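Local coordinates for protease Do-like 2, chloroplastic (Arabidopsis thaliana, PDB 4FLN), which acts as a chloroplast serine protease that makes the primary cleavage of photodamaged D1 protein in plant photosystem II, at residues 87-92 against 198-203; 165-170 against 191-196; 279-284 against 298-303. All coordinates share one frame; numbering follows the deposited sequence.

Interaction 1: 87-92 against 198-203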
# COMPACT_ATOMS: atom_id res chain seq x y z
N LEU B 87 -20.88 28.85 -23.90
CA LEU B 87 -20.56 28.84 -22.48
C LEU B 87 -19.78 27.58 -22.14
O LEU B 87 -20.06 26.51 -22.67
CB LEU B 87 -21.86 28.87 -21.68
CG LEU B 87 -21.83 29.38 -20.24
CD1 LEU B 87 -20.82 30.50 -20.10
CD2 LEU B 87 -23.21 29.87 -19.86
N THR B 88 -18.80 27.71 -21.26
CA THR B 88 -18.08 26.53 -20.79
C THR B 88 -17.40 26.75 -19.44
O THR B 88 -17.53 27.81 -18.84
CB THR B 88 -17.03 26.04 -21.81
OG1 THR B 88 -16.60 24.73 -21.46
CG2 THR B 88 -15.83 26.97 -21.85
N ASN B 89 -16.71 25.74 -18.94
CA ASN B 89 -15.89 25.91 -17.75
C ASN B 89 -14.57 26.55 -18.15
O ASN B 89 -14.09 26.34 -19.26
CB ASN B 89 -15.64 24.58 -17.05
CG ASN B 89 -16.85 24.09 -16.31
OD1 ASN B 89 -17.31 22.97 -16.52
ND2 ASN B 89 -17.40 24.93 -15.45
N ALA B 90 -13.98 27.33 -17.25
CA ALA B 90 -12.73 27.96 -17.58
C ALA B 90 -11.62 26.91 -17.64
O ALA B 90 -10.72 27.00 -18.46
CB ALA B 90 -12.41 29.04 -16.60
N HIS B 91 -11.71 25.89 -16.79
CA HIS B 91 -10.68 24.86 -16.74
C HIS B 91 -10.62 24.05 -18.04
O HIS B 91 -9.59 23.46 -18.36
CB HIS B 91 -10.83 23.96 -15.50
CG HIS B 91 -11.79 22.82 -15.67
ND1 HIS B 91 -12.97 22.73 -14.96
CD2 HIS B 91 -11.74 21.71 -16.44
CE1 HIS B 91 -13.61 21.63 -15.29
NE2 HIS B 91 -12.88 20.99 -16.19
N CYS B 92 -11.71 24.03 -18.79
CA CYS B 92 -11.70 23.38 -20.11
C CYS B 92 -10.72 24.07 -21.07
O CYS B 92 -9.96 23.41 -21.75
CB CYS B 92 -13.11 23.32 -20.73
SG CYS B 92 -14.32 22.40 -19.76
N GLY B 198 -15.52 14.79 -18.75
CA GLY B 198 -15.77 15.33 -20.07
C GLY B 198 -17.10 16.05 -20.15
O GLY B 198 -17.34 16.83 -21.08
N ASN B 199 -17.98 15.81 -19.18
CA ASN B 199 -19.33 16.37 -19.22
C ASN B 199 -19.50 17.81 -18.73
O ASN B 199 -20.48 18.46 -19.10
CB ASN B 199 -20.34 15.45 -18.54
CG ASN B 199 -20.97 14.49 -19.51
OD1 ASN B 199 -20.31 13.99 -20.41
ND2 ASN B 199 -22.26 14.25 -19.34
N SER B 200 -18.58 18.31 -17.91
CA SER B 200 -18.54 19.74 -17.63
C SER B 200 -17.80 20.27 -18.82
O SER B 200 -16.90 19.59 -19.30
CB SER B 200 -17.76 20.03 -16.34
OG SER B 200 -16.41 19.63 -16.45
N GLY B 201 -18.11 21.45 -19.33
CA GLY B 201 -19.07 22.43 -18.85
C GLY B 201 -20.39 22.51 -19.61
O GLY B 201 -20.86 23.62 -19.90
N GLY B 202 -20.92 21.39 -20.09
CA GLY B 202 -22.24 21.40 -20.70
C GLY B 202 -23.36 21.83 -19.76
O GLY B 202 -23.13 22.09 -18.58
N PRO B 203 -24.59 21.93 -20.29
CA PRO B 203 -25.76 22.45 -19.58
C PRO B 203 -26.42 21.48 -18.59
O PRO B 203 -26.42 20.26 -18.81
CB PRO B 203 -26.74 22.75 -20.72
CG PRO B 203 -26.44 21.69 -21.73
CD PRO B 203 -24.95 21.41 -21.63
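Thr88 and Gly201 bring the two backbones closest, their CA atoms 4.6 Å apart, where strand 85-88 ends beside the loop 198-203. No backbone bridge pairs them, and the contact is carried by packing. Asn89 points toward the loop: with CG anti to its carbonyl carbon (chi1 -75°), its OD1 comes down between Ser200 CB and Gly201 CA. OD1 is 3.5 Å from Ser200 OG, but the angle is poor for a bond; that hydroxyl is hydrogen-bonded to Pro197 O, and Asn89 ND2 donates to Asp122 O. An alanine at Asn89 would probably leave Asp122 O without that donor and open a gap beside Ser200 CB. Cys92 SG rests 3.8 Å from Ser200 O. Ser200 OG lies at the edge of the His91 ring, near its plane, 3.6 Å from His91 CE1 and 3.8 Å from NE2. His91, Asp122 and Ser200 are probably the catalytic triad, in the cleft between two barrels as in chymotrypsin-like proteases; Asp122 OD1 accepts from His91 N, but the His91-Ser200 approach is not a hydrogen bond here. Thr88 OG1 bonds Ser77 O, and Leu87 packs on Phe79 and Ile81 of strand 72-82 and on Ile123 and Leu125 of strand 123-129.

Interaction 2: 165-170 against 191-196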
# COMPACT_ATOMS: atom_id res chain seq x y z
N SER B 165 -23.94 12.25 -23.99
CA SER B 165 -24.54 11.49 -22.90
C SER B 165 -25.38 12.36 -21.96
O SER B 165 -25.29 13.59 -22.00
CB SER B 165 -23.48 10.72 -22.12
OG SER B 165 -22.49 11.60 -21.64
N VAL B 166 -26.21 11.71 -21.14
CA VAL B 166 -27.23 12.37 -20.33
C VAL B 166 -27.35 11.70 -18.96
O VAL B 166 -27.30 10.48 -18.85
CB VAL B 166 -28.62 12.29 -21.01
CG1 VAL B 166 -29.68 12.93 -20.15
CG2 VAL B 166 -28.58 12.94 -22.37
N THR B 167 -27.50 12.50 -17.91
CA THR B 167 -27.82 11.93 -16.60
C THR B 167 -28.93 12.73 -15.94
O THR B 167 -29.00 13.95 -16.06
CB THR B 167 -26.58 11.77 -15.65
OG1 THR B 167 -25.90 13.02 -15.50
CG2 THR B 167 -25.61 10.74 -16.20
N LYS B 168 -29.81 12.01 -15.25
CA LYS B 168 -30.98 12.61 -14.61
C LYS B 168 -30.95 12.28 -13.12
O LYS B 168 -30.45 11.23 -12.72
CB LYS B 168 -32.26 12.09 -15.28
CG LYS B 168 -33.54 12.63 -14.70
CD LYS B 168 -34.75 12.24 -15.55
CE LYS B 168 -36.03 12.19 -14.71
NZ LYS B 168 -37.16 12.96 -15.32
N GLY B 169 -31.48 13.19 -12.32
CA GLY B 169 -31.43 13.11 -10.87
C GLY B 169 -32.29 14.23 -10.33
O GLY B 169 -33.14 14.74 -11.06
N VAL B 170 -32.11 14.61 -9.07
CA VAL B 170 -32.79 15.81 -8.59
C VAL B 170 -31.79 16.84 -8.08
O VAL B 170 -30.60 16.56 -7.92
CB VAL B 170 -33.80 15.48 -7.46
CG1 VAL B 170 -34.83 14.52 -7.96
CG2 VAL B 170 -33.07 14.89 -6.24
N ILE B 191 -26.46 17.94 -7.29
CA ILE B 191 -27.42 17.02 -7.88
C ILE B 191 -27.13 15.57 -7.51
O ILE B 191 -26.02 15.19 -7.18
CB ILE B 191 -27.52 17.15 -9.42
CG1 ILE B 191 -26.16 16.90 -10.07
CG2 ILE B 191 -28.13 18.50 -9.84
CD1 ILE B 191 -26.27 16.09 -11.33
N ASP B 192 -28.17 14.77 -7.67
CA ASP B 192 -28.30 13.41 -7.16
C ASP B 192 -27.61 12.42 -8.11
O ASP B 192 -27.70 11.22 -7.95
CB ASP B 192 -29.81 13.15 -7.09
CG ASP B 192 -30.17 11.80 -6.57
OD1 ASP B 192 -30.34 10.88 -7.41
OD2 ASP B 192 -30.34 11.66 -5.35
N ALA B 193 -26.94 12.94 -9.14
CA ALA B 193 -26.35 12.10 -10.18
C ALA B 193 -24.88 12.45 -10.41
O ALA B 193 -24.50 13.61 -10.36
CB ALA B 193 -27.14 12.23 -11.48
N ALA B 194 -24.06 11.44 -10.68
CA ALA B 194 -22.64 11.68 -10.91
C ALA B 194 -22.41 12.23 -12.32
O ALA B 194 -23.20 11.99 -13.22
CB ALA B 194 -21.83 10.42 -10.68
N ILE B 195 -21.31 12.97 -12.47
CA ILE B 195 -20.98 13.64 -13.73
C ILE B 195 -19.60 13.25 -14.26
O ILE B 195 -18.62 13.28 -13.52
CB ILE B 195 -21.07 15.17 -13.56
CG1 ILE B 195 -22.44 15.56 -13.01
CG2 ILE B 195 -20.80 15.88 -14.89
CD1 ILE B 195 -22.64 17.05 -12.79
N ASN B 196 -19.53 12.88 -15.53
CA ASN B 196 -18.26 12.54 -16.19
C ASN B 196 -17.43 13.80 -16.45
O ASN B 196 -17.95 14.82 -16.91
CB ASN B 196 -18.56 11.81 -17.51
CG ASN B 196 -17.30 11.49 -18.33
OD1 ASN B 196 -16.41 12.33 -18.48
ND2 ASN B 196 -17.24 10.29 -18.86
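Val170 and Asp192 form the firm end of this contact, where the chain leaves strand 185-191 and turns along strand 165-178, its neighbour in the second beta barrel of the chymotrypsin-like protease domain. Asp192 N donates to Val170 O at 3.0 Å, with a bent N-H...O angle of 138°. The same oxygen receives a CA-H...O contact from Ile191 CA at 3.2 Å, so two neighbouring residues converge on one acceptor. Beside this bond the side chains of Val170 and Asp192 run alongside each other in the same direction, with Val170 CG2 3.8 Å from Asp192 CB. Gly169, having no side chain, lets its CA approach Asp192 CB to 4.1 Å, and Ala193 CB sits 3.7 Å from Lys168 O.

Toward Ala194 the grip slackens. Thr167 OG1 is 3.7 Å from Ala194 O, a packing distance only, while Ala194 CB points away. Lys168 starts away from the loop and is exposed; its NZ has a weak hydrogen bond to Ser151 OG. Asp192 CG, anti to the backbone N (chi1 -180°), carries the carboxylate out to a neighbouring subunit, where OD2 accepts from its Lys168 N. Within the chain, strand 151-156 flanks the contact, Thr167 packing on Val154 and Ile191 on Val152 and Val154, with Gly169 bonded through its backbone to Val152.

Interaction 3: 279-284 against 298-303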
# COMPACT_ATOMS: atom_id res chain seq x y z
N VAL B 279 -22.60 37.93 14.10
CA VAL B 279 -21.34 37.22 14.09
C VAL B 279 -20.26 38.22 14.52
O VAL B 279 -20.33 39.40 14.17
CB VAL B 279 -21.08 36.63 12.70
CG1 VAL B 279 -22.10 35.57 12.40
CG2 VAL B 279 -21.17 37.71 11.64
N LEU B 280 -19.29 37.75 15.30
CA LEU B 280 -18.22 38.61 15.83
C LEU B 280 -17.06 38.78 14.85
O LEU B 280 -16.59 37.81 14.25
CB LEU B 280 -17.72 38.06 17.16
CG LEU B 280 -16.64 38.81 17.95
CD1 LEU B 280 -17.06 40.24 18.27
CD2 LEU B 280 -16.32 38.07 19.24
N VAL B 281 -16.59 40.02 14.68
CA VAL B 281 -15.49 40.26 13.77
C VAL B 281 -14.18 40.02 14.50
O VAL B 281 -13.85 40.72 15.46
CB VAL B 281 -15.51 41.71 13.28
CG1 VAL B 281 -14.28 42.01 12.42
CG2 VAL B 281 -16.79 41.97 12.53
N ARG B 282 -13.48 38.98 14.08
CA ARG B 282 -12.20 38.58 14.65
C ARG B 282 -10.97 39.24 14.02
O ARG B 282 -9.99 39.53 14.70
CB ARG B 282 -12.08 37.06 14.65
CG ARG B 282 -13.11 36.38 15.55
CD ARG B 282 -12.83 36.61 17.03
NE ARG B 282 -13.14 37.97 17.45
CZ ARG B 282 -12.56 38.59 18.46
NH1 ARG B 282 -11.63 37.98 19.17
NH2 ARG B 282 -12.90 39.84 18.77
N ARG B 283 -11.02 39.43 12.71
CA ARG B 283 -9.90 40.00 11.97
C ARG B 283 -10.41 40.68 10.71
O ARG B 283 -11.46 40.30 10.18
CB ARG B 283 -8.87 38.92 11.62
CG ARG B 283 -7.46 39.24 12.04
CD ARG B 283 -7.12 38.59 13.38
NE ARG B 283 -6.53 39.53 14.34
CZ ARG B 283 -5.23 39.71 14.53
NH1 ARG B 283 -4.34 39.02 13.82
NH2 ARG B 283 -4.81 40.59 15.44
N VAL B 284 -9.67 41.67 10.23
CA VAL B 284 -9.98 42.36 8.99
C VAL B 284 -8.76 42.33 8.07
O VAL B 284 -7.62 42.37 8.53
CB VAL B 284 -10.36 43.83 9.25
CG1 VAL B 284 -11.62 43.91 10.06
CG2 VAL B 284 -9.24 44.53 9.99
N ASP B 298 -16.40 44.13 16.72
CA ASP B 298 -17.66 44.49 16.08
C ASP B 298 -18.52 43.25 15.84
O ASP B 298 -18.02 42.18 15.46
CB ASP B 298 -17.40 45.21 14.76
CG ASP B 298 -16.88 46.63 14.96
OD1 ASP B 298 -16.62 47.02 16.12
OD2 ASP B 298 -16.73 47.36 13.95
N VAL B 299 -19.81 43.38 16.07
CA VAL B 299 -20.71 42.29 15.77
C VAL B 299 -21.56 42.71 14.60
O VAL B 299 -22.43 43.55 14.76
CB VAL B 299 -21.65 42.03 16.94
CG1 VAL B 299 -22.61 40.89 16.61
CG2 VAL B 299 -20.84 41.75 18.22
N ILE B 300 -21.34 42.13 13.42
CA ILE B 300 -22.22 42.52 12.34
C ILE B 300 -23.59 41.90 12.59
O ILE B 300 -23.71 40.73 12.97
CB ILE B 300 -21.70 42.29 10.87
CG1 ILE B 300 -22.47 41.18 10.18
CG2 ILE B 300 -20.16 42.16 10.75
CD1 ILE B 300 -23.04 41.61 8.86
N VAL B 301 -24.61 42.72 12.39
CA VAL B 301 -25.98 42.44 12.80
C VAL B 301 -26.91 42.40 11.57
O VAL B 301 -27.72 41.48 11.42
CB VAL B 301 -26.43 43.41 13.91
CG1 VAL B 301 -27.84 43.88 13.67
CG2 VAL B 301 -26.28 42.73 15.28
N SER B 302 -26.88 43.44 10.76
CA SER B 302 -27.60 43.42 9.50
C SER B 302 -26.66 43.61 8.32
O SER B 302 -25.53 44.06 8.48
CB SER B 302 -28.67 44.51 9.48
OG SER B 302 -28.14 45.76 9.89
N PHE B 303 -27.11 43.21 7.14
CA PHE B 303 -26.39 43.49 5.91
C PHE B 303 -27.42 43.88 4.86
O PHE B 303 -28.28 43.07 4.53
CB PHE B 303 -25.62 42.25 5.49
CG PHE B 303 -24.83 42.41 4.23
CD1 PHE B 303 -23.46 42.56 4.28
CD2 PHE B 303 -25.45 42.38 3.00
CE1 PHE B 303 -22.72 42.69 3.13
CE2 PHE B 303 -24.71 42.52 1.84
CZ PHE B 303 -23.35 42.67 1.90
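Val279 and Ile300 are an antiparallel hydrogen-bonded pair. Val279 N donates to Ile300 O at 3.2 Å; the return bond, Ile300 N to Val279 O, is weak. Two residues on, Val281 N donates to Asp298 O at 2.7 Å with an N-H...O angle of 158°. Leu280 and Val299, between these bonds, form the non-hydrogen-bonded pair, CA atoms 4.4 Å apart. CA-H...O contacts supplement the amide bonds: Val299 CA lies 3.3 Å from Val279 O, and Leu280 CA makes a second such contact, 3.6 Å from Asp298 O.

The segments are neighbouring strands of a PDZ-domain sheet, their directions 140° apart. Beyond the paired part, two residues, Arg282 and Arg283, stand opposite the single Leu258 of strand 257-261, a classic beta bulge; a bound peptide packs on both, Arg282 meeting an acidic side chain.

Apolar contacts fall on both faces. Val279 CG2 lies 4.0 Å from Ile300 CG1, the two side chains running alongside, and Val281 CG2 meets Ile300 CG2 at 3.8 Å, the side chains at about a right angle; Ile339 and Ile341 of strand 336-343 lie against Ile300. On the other face Leu280 CG is anti to the backbone N (chi1 -177°), which brings Leu280 CD1 to 4.1 Å from Val299 CG2, and Leu271 of helix 265-271 packs on both. The carboxylate of Asp298 turns elsewhere: OD2 makes a salt bridge to Arg343 and accepts from Lys295 N.

In the fold
Interactions 1 and 2 belong to the protease domain, their centres 15 Å apart, and they touch where Asn199 OD1 comes 3.5 Å from Ser165 OG. They share one loop, between strands 185-191 and 203-205: residues 191-196 lie along strand 165-178 of the second barrel, and residues 198-203, which carry Ser200, reach to the end of a first-barrel strand. Along the chain, interaction 2 falls between the two segments of interaction 1. Interaction 3 follows later, in a PDZ domain, its centre about 37 Å from that of interaction 1 and 39 Å from that of interaction 2. The peptide bound beside 279-284 marks this domain as a peptide-binding module, separate from the probable catalytic site.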